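Local coordinates for protein D-glucosaminate-6-phosphate ammonia lyase (Salmonella typhimurium, PDB 7LCE) that is a pyridoxal-phosphate-dependent enzyme of the aminotransferase-like fold, related to selenocysteine synthase, that carries its cofactor covalently bound, at residues A[62-67]-A[198-203]; A[72-77]-A[114-119]; A[84-89]-A[234-239]; A[107-112]-A[173-178]; A[132-137]-A[143-148]. One frame throughout, in Å; residues are numbered along the deposited sequence.

Contact 1 (A[62-67]-A[198-203]); sequences TGAEDS and GWVASG
V200 meets the turn at T62-A64 with both of its methyl branches. CG1 of V200 comes to 3.5 Å from CB of A64 and also lies beside the CA of that alanine, while CG2 of V200 stands a little farther off, 4.0 Å from the same A64 CB. The alanine methyl thus sits before the fork of the valine. CG1 reaches forward because it lies anti to the backbone N of V200 (chi1 174°). On the flank, CB of V200 lies 4.0 Å from the carbonyl O of T62, a plain van der Waals approach. T224 of strand 221-225 touches both A64 and V200.

The patch joins a helix end to a short, weakly bonded helical turn, 198-201, beside the central mixed sheet of the aminotransferase-like fold. Helix 47-62 ends at T62, and G63, with positive phi, turns the chain toward strand 66-70. There E65 and D66 lie opposite the single residue G225, a classic beta bulge. T62 OG1 receives a weak bond from A64 N within the turn (3.3 Å) and pairs with T224 OG1 of the neighbouring strand. Behind V200, S202 OG bonds to W199 O at 2.9 Å. G203, with positive phi, closes the turn in a Schellman motif; one bond back is G203 N to V200 O at 3.2 Å. The indole of W199 packs on V207 and Y209 of strand 206-210.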
# COMPACT_ATOMS: atom_id res chain seq x y z
N THR A 62 48.62 -9.55 -12.30
CA THR A 62 47.68 -8.52 -12.73
C THR A 62 48.12 -7.11 -12.37
O THR A 62 47.65 -6.16 -13.00
CB THR A 62 46.29 -8.77 -12.13
OG1 THR A 62 46.32 -8.47 -10.73
CG2 THR A 62 45.88 -10.22 -12.33
N GLY A 63 48.99 -6.95 -11.38
CA GLY A 63 49.42 -5.64 -10.96
C GLY A 63 48.47 -4.91 -10.04
O GLY A 63 48.69 -3.73 -9.75
N ALA A 64 47.41 -5.57 -9.57
CA ALA A 64 46.45 -4.93 -8.68
C ALA A 64 46.93 -5.01 -7.23
O ALA A 64 47.94 -5.64 -6.92
CB ALA A 64 45.08 -5.58 -8.83
N GLU A 65 46.18 -4.37 -6.34
CA GLU A 65 46.57 -4.35 -4.93
C GLU A 65 46.34 -5.71 -4.27
O GLU A 65 47.21 -6.20 -3.54
CB GLU A 65 45.81 -3.25 -4.20
CG GLU A 65 46.00 -1.87 -4.82
CD GLU A 65 45.17 -0.80 -4.14
OE1 GLU A 65 44.22 -1.15 -3.42
OE2 GLU A 65 45.47 0.40 -4.34
N ASP A 66 45.19 -6.33 -4.52
CA ASP A 66 44.87 -7.62 -3.93
C ASP A 66 44.02 -8.42 -4.91
O ASP A 66 43.58 -7.90 -5.94
CB ASP A 66 44.16 -7.46 -2.58
CG ASP A 66 44.29 -8.69 -1.69
OD1 ASP A 66 44.89 -9.70 -2.14
OD2 ASP A 66 43.81 -8.65 -0.54
N SER A 67 43.80 -9.69 -4.58
CA SER A 67 43.02 -10.58 -5.43
C SER A 67 42.31 -11.60 -4.57
O SER A 67 42.69 -11.85 -3.42
CB SER A 67 43.90 -11.28 -6.48
OG SER A 67 44.49 -10.35 -7.37
N GLY A 198 45.78 -5.14 -18.30
CA GLY A 198 45.17 -4.01 -18.99
C GLY A 198 43.93 -3.48 -18.30
O GLY A 198 43.68 -2.27 -18.29
N TRP A 199 43.12 -4.37 -17.72
CA TRP A 199 41.86 -3.94 -17.13
C TRP A 199 42.04 -3.34 -15.75
O TRP A 199 41.30 -2.42 -15.38
CB TRP A 199 40.89 -5.12 -17.10
CG TRP A 199 40.57 -5.57 -18.48
CD1 TRP A 199 41.05 -6.67 -19.12
CD2 TRP A 199 39.76 -4.88 -19.43
NE1 TRP A 199 40.56 -6.73 -20.41
CE2 TRP A 199 39.76 -5.64 -20.62
CE3 TRP A 199 39.01 -3.70 -19.39
CZ2 TRP A 199 39.05 -5.25 -21.76
CZ3 TRP A 199 38.30 -3.32 -20.52
CH2 TRP A 199 38.33 -4.10 -21.68
N VAL A 200 43.01 -3.83 -14.97
CA VAL A 200 43.30 -3.20 -13.69
C VAL A 200 43.92 -1.82 -13.89
O VAL A 200 43.61 -0.87 -13.16
CB VAL A 200 44.23 -4.11 -12.85
CG1 VAL A 200 44.65 -3.40 -11.58
CG2 VAL A 200 43.52 -5.42 -12.53
N ALA A 201 44.78 -1.68 -14.90
CA ALA A 201 45.49 -0.42 -15.11
C ALA A 201 44.56 0.71 -15.56
O ALA A 201 44.88 1.88 -15.35
CB ALA A 201 46.60 -0.60 -16.14
N SER A 202 43.42 0.38 -16.18
CA SER A 202 42.50 1.40 -16.65
C SER A 202 41.75 2.09 -15.53
O SER A 202 41.04 3.07 -15.79
CB SER A 202 41.49 0.78 -17.63
OG SER A 202 40.62 -0.11 -16.96
N GLY A 203 41.88 1.62 -14.29
CA GLY A 203 41.21 2.23 -13.15
C GLY A 203 40.01 1.47 -12.64
O GLY A 203 39.32 1.97 -11.74

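Contact 2 (A[72-77]-A[114-119]); sequences CASAGI and VDYGAP
The backbones of S74, in the first turn of helix 73-86, and Y116, in an irregular loop, keep their distance: the nearest CA atoms of the two segments, in S74 and A118, are 9.1 Å apart. Two side chains bridge the gap. Y116 OH donates to S74 OG over 2.9 Å, and OG, which comes to the phenol obliquely, also lies 3.4 Å from CE1 of Y116. A chi1 of 51° places the Y116 ring between its own backbone N and carbonyl carbon. There A118 O stands over the centre of one ring face, 3.1 Å above the plane. An Asx turn spans Y116, G117 N donating to D115 OD1 at 2.9 Å.

On the helix side, C72 occupies the N-cap, its SG accepting from A75 N at 3.5 Å. R242 of a second subunit packs against C72 and S74. S74 OG also hydrogen-bonds OP1 of the modified lysine at position 213, and A73 N bonds OP2. Y116 thus bonds a residue that itself bonds the phosphate, consistent with a second-shell part in holding S74. A cofactor phosphate held at the N-terminus of a helix, where the helix dipole would favour an anion, is characteristic of the pyridoxal phosphate site in this fold.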
# COMPACT_ATOMS: atom_id res chain seq x y z
N CYS A 72 34.63 -19.80 -10.36
CA CYS A 72 34.48 -19.50 -11.77
C CYS A 72 34.24 -18.00 -11.92
O CYS A 72 34.07 -17.28 -10.94
CB CYS A 72 33.33 -20.31 -12.38
SG CYS A 72 31.77 -20.12 -11.49
N ALA A 73 34.24 -17.54 -13.18
CA ALA A 73 34.01 -16.13 -13.43
C ALA A 73 32.59 -15.72 -13.07
O ALA A 73 32.37 -14.59 -12.61
CB ALA A 73 34.31 -15.79 -14.89
N SER A 74 31.62 -16.61 -13.27
CA SER A 74 30.25 -16.31 -12.86
C SER A 74 30.16 -16.07 -11.36
O SER A 74 29.44 -15.17 -10.91
CB SER A 74 29.30 -17.44 -13.28
OG SER A 74 29.22 -17.55 -14.69
N ALA A 75 30.90 -16.86 -10.58
CA ALA A 75 30.95 -16.62 -9.14
C ALA A 75 31.65 -15.31 -8.82
O ALA A 75 31.27 -14.62 -7.86
CB ALA A 75 31.65 -17.78 -8.44
N GLY A 76 32.67 -14.94 -9.60
CA GLY A 76 33.33 -13.67 -9.39
C GLY A 76 32.40 -12.49 -9.61
O GLY A 76 32.48 -11.48 -8.90
N ILE A 77 31.50 -12.60 -10.59
CA ILE A 77 30.53 -11.54 -10.82
C ILE A 77 29.56 -11.44 -9.65
O ILE A 77 29.27 -10.35 -9.15
CB ILE A 77 29.79 -11.77 -12.15
CG1 ILE A 77 30.77 -11.69 -13.32
CG2 ILE A 77 28.65 -10.78 -12.31
CD1 ILE A 77 30.14 -11.96 -14.67
N VAL A 114 24.47 -9.92 -21.89
CA VAL A 114 24.74 -11.02 -22.81
C VAL A 114 24.48 -12.35 -22.13
O VAL A 114 24.46 -12.48 -20.91
CB VAL A 114 26.19 -10.96 -23.35
CG1 VAL A 114 26.38 -9.72 -24.20
CG2 VAL A 114 27.17 -10.98 -22.19
N ASP A 115 24.28 -13.37 -22.97
CA ASP A 115 24.07 -14.75 -22.55
C ASP A 115 25.28 -15.56 -22.99
O ASP A 115 25.55 -15.68 -24.19
CB ASP A 115 22.78 -15.31 -23.16
CG ASP A 115 22.34 -16.62 -22.52
OD1 ASP A 115 23.18 -17.53 -22.34
OD2 ASP A 115 21.14 -16.75 -22.20
N TYR A 116 26.02 -16.10 -22.01
CA TYR A 116 27.19 -16.92 -22.28
C TYR A 116 26.94 -18.40 -21.97
O TYR A 116 27.85 -19.12 -21.57
CB TYR A 116 28.39 -16.41 -21.47
CG TYR A 116 28.10 -16.24 -19.99
CD1 TYR A 116 28.15 -17.33 -19.13
CD2 TYR A 116 27.77 -15.00 -19.47
CE1 TYR A 116 27.89 -17.18 -17.78
CE2 TYR A 116 27.51 -14.84 -18.12
CZ TYR A 116 27.57 -15.94 -17.28
OH TYR A 116 27.31 -15.80 -15.94
N GLY A 117 25.70 -18.85 -22.16
CA GLY A 117 25.27 -20.16 -21.71
C GLY A 117 24.29 -20.00 -20.56
O GLY A 117 23.32 -20.76 -20.44
N ALA A 118 24.56 -19.01 -19.72
CA ALA A 118 23.65 -18.52 -18.70
C ALA A 118 23.71 -17.00 -18.74
O ALA A 118 24.77 -16.42 -19.02
CB ALA A 118 24.01 -19.02 -17.30
N PRO A 119 22.59 -16.32 -18.48
CA PRO A 119 22.60 -14.86 -18.53
C PRO A 119 23.47 -14.26 -17.44
O PRO A 119 23.47 -14.72 -16.30
CB PRO A 119 21.12 -14.49 -18.33
CG PRO A 119 20.36 -15.73 -18.69
CD PRO A 119 21.24 -16.85 -18.23

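Contact 3 (A[84-89]-A[234-239]); sequences AITHGD and KAQHQG
A single threonine hydroxyl serves three partners here: T86 OG1 accepts from Q236 NE2 across the contact at 2.9 Å and from G88 N of its own turn at 3.3 Å, and also bonds to A82 O, one turn back in helix 73-86. The side chains of T86 and Q236 approach from facing sides. Q236 reaches the hydroxyl through a bend at its second torsion (chi2 -61°), and OG1 then lies almost in the plane of the amide, 6° out of it, with a somewhat bent N-H...O angle of 143°. NE2 also bonds to A232 O, so two acceptors fix how the amide is turned.

The methyl CB of A235 rests on G88, 3.8 Å from its O, where the CA atoms of G88 and A235 are nearest, 5.4 Å apart. K234, just before, ends helix 227-234, and its O takes both N and ND1 of H237 from opposite faces of the carbonyl plane. Q238 packs on two other subunits. In 84-89, D89 N bonds T86 O at 2.9 Å. The exit from helix 73-86 is a type I' beta turn, T86 to D89, with H87 and G88 both at positive phi and an ST turn inside it.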
# COMPACT_ATOMS: atom_id res chain seq x y z
N ALA A 84 30.03 -4.96 -3.64
CA ALA A 84 29.65 -3.56 -3.84
C ALA A 84 28.40 -3.19 -3.06
O ALA A 84 28.24 -2.03 -2.66
CB ALA A 84 29.44 -3.29 -5.33
N ILE A 85 27.51 -4.15 -2.82
CA ILE A 85 26.28 -3.87 -2.10
C ILE A 85 26.48 -3.93 -0.59
O ILE A 85 25.99 -3.07 0.14
CB ILE A 85 25.17 -4.84 -2.56
CG1 ILE A 85 24.87 -4.62 -4.05
CG2 ILE A 85 23.91 -4.65 -1.73
CD1 ILE A 85 23.78 -5.51 -4.58
N THR A 86 27.21 -4.93 -0.11
CA THR A 86 27.38 -5.12 1.33
C THR A 86 28.51 -4.28 1.91
O THR A 86 28.51 -4.05 3.13
CB THR A 86 27.66 -6.59 1.64
OG1 THR A 86 28.87 -7.00 0.99
CG2 THR A 86 26.51 -7.47 1.17
N HIS A 87 29.45 -3.83 1.09
CA HIS A 87 30.67 -3.16 1.55
C HIS A 87 31.46 -4.01 2.53
O HIS A 87 32.29 -3.49 3.28
CB HIS A 87 30.36 -1.79 2.17
CG HIS A 87 29.89 -0.76 1.19
ND1 HIS A 87 28.60 -0.74 0.70
CD2 HIS A 87 30.53 0.27 0.60
CE1 HIS A 87 28.47 0.26 -0.15
NE2 HIS A 87 29.63 0.90 -0.22
N GLY A 88 31.21 -5.32 2.55
CA GLY A 88 31.83 -6.20 3.50
C GLY A 88 31.16 -6.27 4.85
O GLY A 88 31.61 -7.04 5.71
N ASP A 89 30.09 -5.50 5.07
CA ASP A 89 29.38 -5.52 6.35
C ASP A 89 28.85 -6.91 6.64
O ASP A 89 28.10 -7.48 5.84
CB ASP A 89 28.24 -4.50 6.32
CG ASP A 89 27.47 -4.45 7.63
OD1 ASP A 89 28.01 -4.90 8.66
OD2 ASP A 89 26.31 -3.97 7.63
N LYS A 234 36.29 -10.97 -0.13
CA LYS A 234 36.67 -12.01 0.82
C LYS A 234 35.62 -12.19 1.91
O LYS A 234 35.37 -13.31 2.36
CB LYS A 234 38.02 -11.68 1.45
CG LYS A 234 39.19 -11.67 0.48
CD LYS A 234 40.50 -11.34 1.17
CE LYS A 234 41.67 -11.38 0.20
NZ LYS A 234 42.97 -11.07 0.85
N ALA A 235 34.96 -11.10 2.31
CA ALA A 235 33.95 -11.15 3.36
C ALA A 235 32.75 -12.00 2.98
O ALA A 235 31.93 -12.32 3.85
CB ALA A 235 33.48 -9.74 3.71
N GLN A 236 32.61 -12.37 1.71
CA GLN A 236 31.46 -13.14 1.26
C GLN A 236 31.57 -14.63 1.58
O GLN A 236 30.63 -15.38 1.28
CB GLN A 236 31.26 -12.96 -0.25
CG GLN A 236 31.18 -11.50 -0.69
CD GLN A 236 30.02 -10.74 -0.05
OE1 GLN A 236 28.97 -11.32 0.23
NE2 GLN A 236 30.22 -9.45 0.20
N HIS A 237 32.67 -15.08 2.20
CA HIS A 237 32.83 -16.50 2.52
C HIS A 237 31.82 -16.98 3.55
O HIS A 237 31.51 -18.17 3.59
CB HIS A 237 34.25 -16.78 3.01
CG HIS A 237 34.49 -16.36 4.42
ND1 HIS A 237 34.96 -15.11 4.76
CD2 HIS A 237 34.34 -17.03 5.59
CE1 HIS A 237 35.08 -15.02 6.07
NE2 HIS A 237 34.71 -16.18 6.60
N GLN A 238 31.30 -16.08 4.39
CA GLN A 238 30.24 -16.42 5.32
C GLN A 238 28.85 -16.28 4.71
O GLN A 238 27.86 -16.55 5.39
CB GLN A 238 30.34 -15.55 6.58
CG GLN A 238 31.54 -15.87 7.45
CD GLN A 238 31.53 -15.09 8.74
OE1 GLN A 238 30.94 -14.01 8.83
NE2 GLN A 238 32.17 -15.64 9.77
N GLY A 239 28.76 -15.86 3.45
CA GLY A 239 27.47 -15.67 2.81
C GLY A 239 27.29 -16.46 1.53
O GLY A 239 27.36 -17.70 1.55

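Contact 4 (A[107-112]-A[173-178]); sequences VMLRGH and DDFVQV
F175 points the rim of its ring at L109: CZ of F175 lies 3.7 Å from CG of L109, and that carbon sits in the ring plane, at the edge. The leucine fork straddles this rim, with CD2 of L109 3.9 Å from the same CZ and CD1 at a similar distance from CE1. The two side chains cross obliquely. L109 is brought there by its first torsion (chi1 -62°), which puts CG anti to the carbonyl carbon. Farther round the ring, CE2 of F175 passes 4.2 Å from V107 O, again near the ring plane.

CD1 of L109 also stands 3.5 Å above one face of the H112 imidazole, toward its rim. Y158 meets both H112 and F175 edge-to-face, and L145 of helix 142-147 touches F175 as well. In this way helix 172-181 is laid against strand 105-109 of the central sheet, while R110, next along, forms salt bridges with E133 of its own chain and E133 of a third subunit. Apart from the loose approach of V107 O to the ring edge, the contact is apolar and buried, consistent with dispersion and water exclusion, while R110 and the strand pairing supply directional bonds nearby.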
# COMPACT_ATOMS: atom_id res chain seq x y z
N VAL A 107 24.51 -0.76 -12.73
CA VAL A 107 24.31 -0.03 -13.98
C VAL A 107 25.24 -0.60 -15.04
O VAL A 107 26.46 -0.63 -14.85
CB VAL A 107 24.55 1.48 -13.78
CG1 VAL A 107 24.57 2.18 -15.12
CG2 VAL A 107 23.47 2.07 -12.88
N MET A 108 24.66 -1.03 -16.16
CA MET A 108 25.44 -1.59 -17.25
C MET A 108 24.78 -1.23 -18.57
O MET A 108 23.62 -0.82 -18.62
CB MET A 108 25.58 -3.11 -17.12
CG MET A 108 24.26 -3.85 -17.20
SD MET A 108 24.47 -5.63 -17.03
CE MET A 108 25.40 -6.02 -18.51
N LEU A 109 25.55 -1.38 -19.65
CA LEU A 109 25.02 -1.12 -20.99
C LEU A 109 24.05 -2.22 -21.39
O LEU A 109 24.28 -3.41 -21.13
CB LEU A 109 26.16 -1.05 -22.00
CG LEU A 109 27.21 0.04 -21.85
CD1 LEU A 109 28.23 -0.07 -22.97
CD2 LEU A 109 26.56 1.42 -21.86
N ARG A 110 22.95 -1.82 -22.04
CA ARG A 110 22.03 -2.82 -22.59
C ARG A 110 22.73 -3.70 -23.62
O ARG A 110 22.46 -4.90 -23.70
CB ARG A 110 20.81 -2.12 -23.20
CG ARG A 110 19.91 -3.06 -24.00
CD ARG A 110 18.60 -2.39 -24.39
NE ARG A 110 17.62 -2.44 -23.31
CZ ARG A 110 17.34 -1.42 -22.51
NH1 ARG A 110 17.94 -0.25 -22.65
NH2 ARG A 110 16.44 -1.58 -21.55
N GLY A 111 23.64 -3.12 -24.40
CA GLY A 111 24.42 -3.90 -25.33
C GLY A 111 25.35 -4.91 -24.69
O GLY A 111 25.90 -5.76 -25.39
N HIS A 112 25.55 -4.82 -23.37
CA HIS A 112 26.40 -5.76 -22.65
C HIS A 112 25.63 -6.83 -21.90
O HIS A 112 26.24 -7.74 -21.34
CB HIS A 112 27.30 -5.00 -21.67
CG HIS A 112 28.40 -4.24 -22.33
ND1 HIS A 112 29.39 -3.59 -21.62
CD2 HIS A 112 28.67 -4.01 -23.64
CE1 HIS A 112 30.22 -3.00 -22.47
NE2 HIS A 112 29.80 -3.24 -23.70
N ASP A 173 36.94 3.80 -20.75
CA ASP A 173 37.30 5.07 -20.12
C ASP A 173 36.07 5.80 -19.61
O ASP A 173 36.09 6.41 -18.54
CB ASP A 173 38.07 5.95 -21.11
CG ASP A 173 39.39 5.35 -21.53
OD1 ASP A 173 40.08 4.76 -20.67
OD2 ASP A 173 39.75 5.46 -22.72
N ASP A 174 34.97 5.74 -20.37
CA ASP A 174 33.74 6.41 -19.96
C ASP A 174 33.23 5.86 -18.63
O ASP A 174 32.77 6.61 -17.77
CB ASP A 174 32.67 6.26 -21.04
CG ASP A 174 32.98 7.09 -22.28
OD1 ASP A 174 33.35 8.28 -22.12
OD2 ASP A 174 32.86 6.55 -23.40
N PHE A 175 33.30 4.54 -18.45
CA PHE A 175 32.84 3.94 -17.19
C PHE A 175 33.74 4.34 -16.02
O PHE A 175 33.24 4.65 -14.94
CB PHE A 175 32.77 2.43 -17.33
CG PHE A 175 31.46 1.93 -17.85
CD1 PHE A 175 31.17 1.99 -19.20
CD2 PHE A 175 30.50 1.44 -16.98
CE1 PHE A 175 29.96 1.55 -19.68
CE2 PHE A 175 29.28 1.00 -17.45
CZ PHE A 175 29.01 1.05 -18.80
N VAL A 176 35.06 4.35 -16.23
CA VAL A 176 35.98 4.72 -15.15
C VAL A 176 35.70 6.14 -14.68
O VAL A 176 35.62 6.41 -13.47
CB VAL A 176 37.44 4.55 -15.60
CG1 VAL A 176 38.38 5.00 -14.51
CG2 VAL A 176 37.71 3.11 -15.98
N GLN A 177 35.54 7.07 -15.62
CA GLN A 177 35.33 8.46 -15.26
C GLN A 177 34.02 8.65 -14.49
O GLN A 177 33.98 9.35 -13.48
CB GLN A 177 35.35 9.34 -16.51
CG GLN A 177 36.66 9.31 -17.27
CD GLN A 177 36.63 10.17 -18.52
OE1 GLN A 177 35.92 11.17 -18.58
NE2 GLN A 177 37.41 9.77 -19.53
N VAL A 178 32.94 8.02 -14.97
CA VAL A 178 31.65 8.14 -14.29
C VAL A 178 31.69 7.46 -12.93
O VAL A 178 31.15 7.99 -11.95
CB VAL A 178 30.53 7.58 -15.18
CG1 VAL A 178 29.21 7.60 -14.44
CG2 VAL A 178 30.43 8.39 -16.47

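Contact 5 (A[132-137]-A[143-148]); sequences VEVGSS and WQLESA
V134 and V132 share one rotamer, chi1 170° and 169°, which turns CG1 of each anti to its backbone N and spreads the valine forks toward Q144 and L145 of helix 142-147 and toward A148. The arrangement belongs to a beta-alpha-beta crossover: strand 130-134, outermost within this chain, leads into helix 142-147, which packs back on it before the chain returns as the parallel strand 153-159, with strand 105-109 between the two.

V134 is the main wedge. Its CG1 lies 3.5 Å from L145 N and 3.8 Å from CB of Q144, so it rests on the helix backbone as much as on side chains. Its other branch, CG2, meets CB of A148 at 3.7 Å, and CG1 of V132 reaches that same A148 methyl at 3.8 Å; the methyl thus touches both valines, which lie two residues apart on the strand. V107 of strand 105-109 backs V134 and L145.

Past the strand, G135 turns the chain with a positive phi of 73°. The extended side chain of Q144 lies alongside, its OE1 3.4 Å from CA of G135, though the hydrogen-bonding partner of this oxygen is T141 N, just before the helix. W143 makes a cation-pi contact with R90 of a fifth subunit. The carbonyl O of W143 is gripped twice by S147, whose N and OG approach from opposite faces of the carbonyl plane, OG at 2.9 Å.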
# COMPACT_ATOMS: atom_id res chain seq x y z
N VAL A 132 20.21 -2.13 -14.05
CA VAL A 132 19.74 -0.91 -14.71
C VAL A 132 20.46 -0.83 -16.05
O VAL A 132 21.68 -0.65 -16.09
CB VAL A 132 20.00 0.34 -13.87
CG1 VAL A 132 19.75 1.59 -14.68
CG2 VAL A 132 19.15 0.33 -12.61
N GLU A 133 19.70 -0.94 -17.14
CA GLU A 133 20.28 -0.97 -18.48
C GLU A 133 20.38 0.44 -19.05
O GLU A 133 19.45 1.25 -18.91
CB GLU A 133 19.44 -1.85 -19.41
CG GLU A 133 19.61 -3.34 -19.17
CD GLU A 133 18.63 -4.17 -19.97
OE1 GLU A 133 17.41 -3.92 -19.85
OE2 GLU A 133 19.07 -5.06 -20.72
N VAL A 134 21.50 0.72 -19.71
CA VAL A 134 21.81 2.04 -20.23
C VAL A 134 21.83 1.98 -21.75
O VAL A 134 22.38 1.04 -22.34
CB VAL A 134 23.16 2.55 -19.69
CG1 VAL A 134 23.60 3.81 -20.43
CG2 VAL A 134 23.04 2.83 -18.21
N GLY A 135 21.19 2.96 -22.39
CA GLY A 135 21.23 3.07 -23.83
C GLY A 135 20.39 2.01 -24.52
O GLY A 135 19.63 1.26 -23.90
N SER A 136 20.54 1.97 -25.84
CA SER A 136 19.88 0.99 -26.67
C SER A 136 20.86 -0.12 -27.04
O SER A 136 22.05 -0.07 -26.71
CB SER A 136 19.29 1.65 -27.92
OG SER A 136 18.34 2.64 -27.56
N SER A 137 20.36 -1.14 -27.73
CA SER A 137 21.21 -2.26 -28.12
C SER A 137 22.23 -1.87 -29.18
O SER A 137 23.24 -2.56 -29.33
CB SER A 137 20.35 -3.42 -28.63
OG SER A 137 19.55 -3.01 -29.72
N TRP A 143 25.66 10.65 -21.52
CA TRP A 143 24.64 11.24 -20.66
C TRP A 143 23.62 10.20 -20.22
O TRP A 143 23.04 10.32 -19.13
CB TRP A 143 23.94 12.41 -21.35
CG TRP A 143 23.09 12.05 -22.53
CD1 TRP A 143 23.43 12.15 -23.85
CD2 TRP A 143 21.74 11.56 -22.51
NE1 TRP A 143 22.38 11.74 -24.64
CE2 TRP A 143 21.34 11.37 -23.84
CE3 TRP A 143 20.84 11.25 -21.48
CZ2 TRP A 143 20.07 10.89 -24.18
CZ3 TRP A 143 19.58 10.77 -21.82
CH2 TRP A 143 19.21 10.59 -23.15
N GLN A 144 23.38 9.18 -21.05
CA GLN A 144 22.53 8.07 -20.63
C GLN A 144 23.17 7.30 -19.48
O GLN A 144 22.48 6.87 -18.55
CB GLN A 144 22.26 7.14 -21.81
CG GLN A 144 21.26 7.69 -22.82
CD GLN A 144 21.17 6.83 -24.06
OE1 GLN A 144 22.15 6.23 -24.49
NE2 GLN A 144 19.97 6.75 -24.64
N LEU A 145 24.49 7.12 -19.52
CA LEU A 145 25.18 6.44 -18.43
C LEU A 145 25.10 7.26 -17.15
O LEU A 145 24.94 6.71 -16.05
CB LEU A 145 26.64 6.18 -18.80
CG LEU A 145 27.52 5.58 -17.70
CD1 LEU A 145 26.95 4.26 -17.22
CD2 LEU A 145 28.94 5.41 -18.20
N GLU A 146 25.22 8.59 -17.27
CA GLU A 146 25.21 9.43 -16.08
C GLU A 146 23.82 9.54 -15.47
O GLU A 146 23.69 9.69 -14.25
CB GLU A 146 25.76 10.81 -16.43
CG GLU A 146 27.20 10.78 -16.92
CD GLU A 146 27.72 12.14 -17.34
OE1 GLU A 146 26.90 12.98 -17.77
OE2 GLU A 146 28.94 12.37 -17.22
N SER A 147 22.77 9.47 -16.29
CA SER A 147 21.41 9.58 -15.76
C SER A 147 21.01 8.35 -14.96
O SER A 147 20.16 8.45 -14.06
CB SER A 147 20.42 9.83 -16.89
OG SER A 147 20.73 11.01 -17.59
N ALA A 148 21.61 7.19 -15.25
CA ALA A 148 21.25 5.97 -14.54
C ALA A 148 21.78 5.95 -13.11
O ALA A 148 21.30 5.15 -12.30
CB ALA A 148 21.76 4.75 -15.30

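In the fold
Contacts 1, 4 and 5 all pack against the central mixed sheet. Contacts 4 and 5 are immediate neighbours, centres about 8 Å apart, because strands 105-109 and 130-134 pair directly: M108 O lies 2.8 Å from V134 N, and R110 NH1 reaches G135 O. Contact 1 touches contact 4 where S202 meets V176, and touches contact 3 through the D66-K234 salt bridge, OD2 to NZ 2.9 Å. Contacts 2 and 3 use opposite ends of helix 73-86, centres about 19 Å apart. Contact 2 bonds the cofactor phosphate and lies close to the chain's centre. Contacts 2, 4 and 5 all reach the third subunit, and contacts 2 and 3 the second.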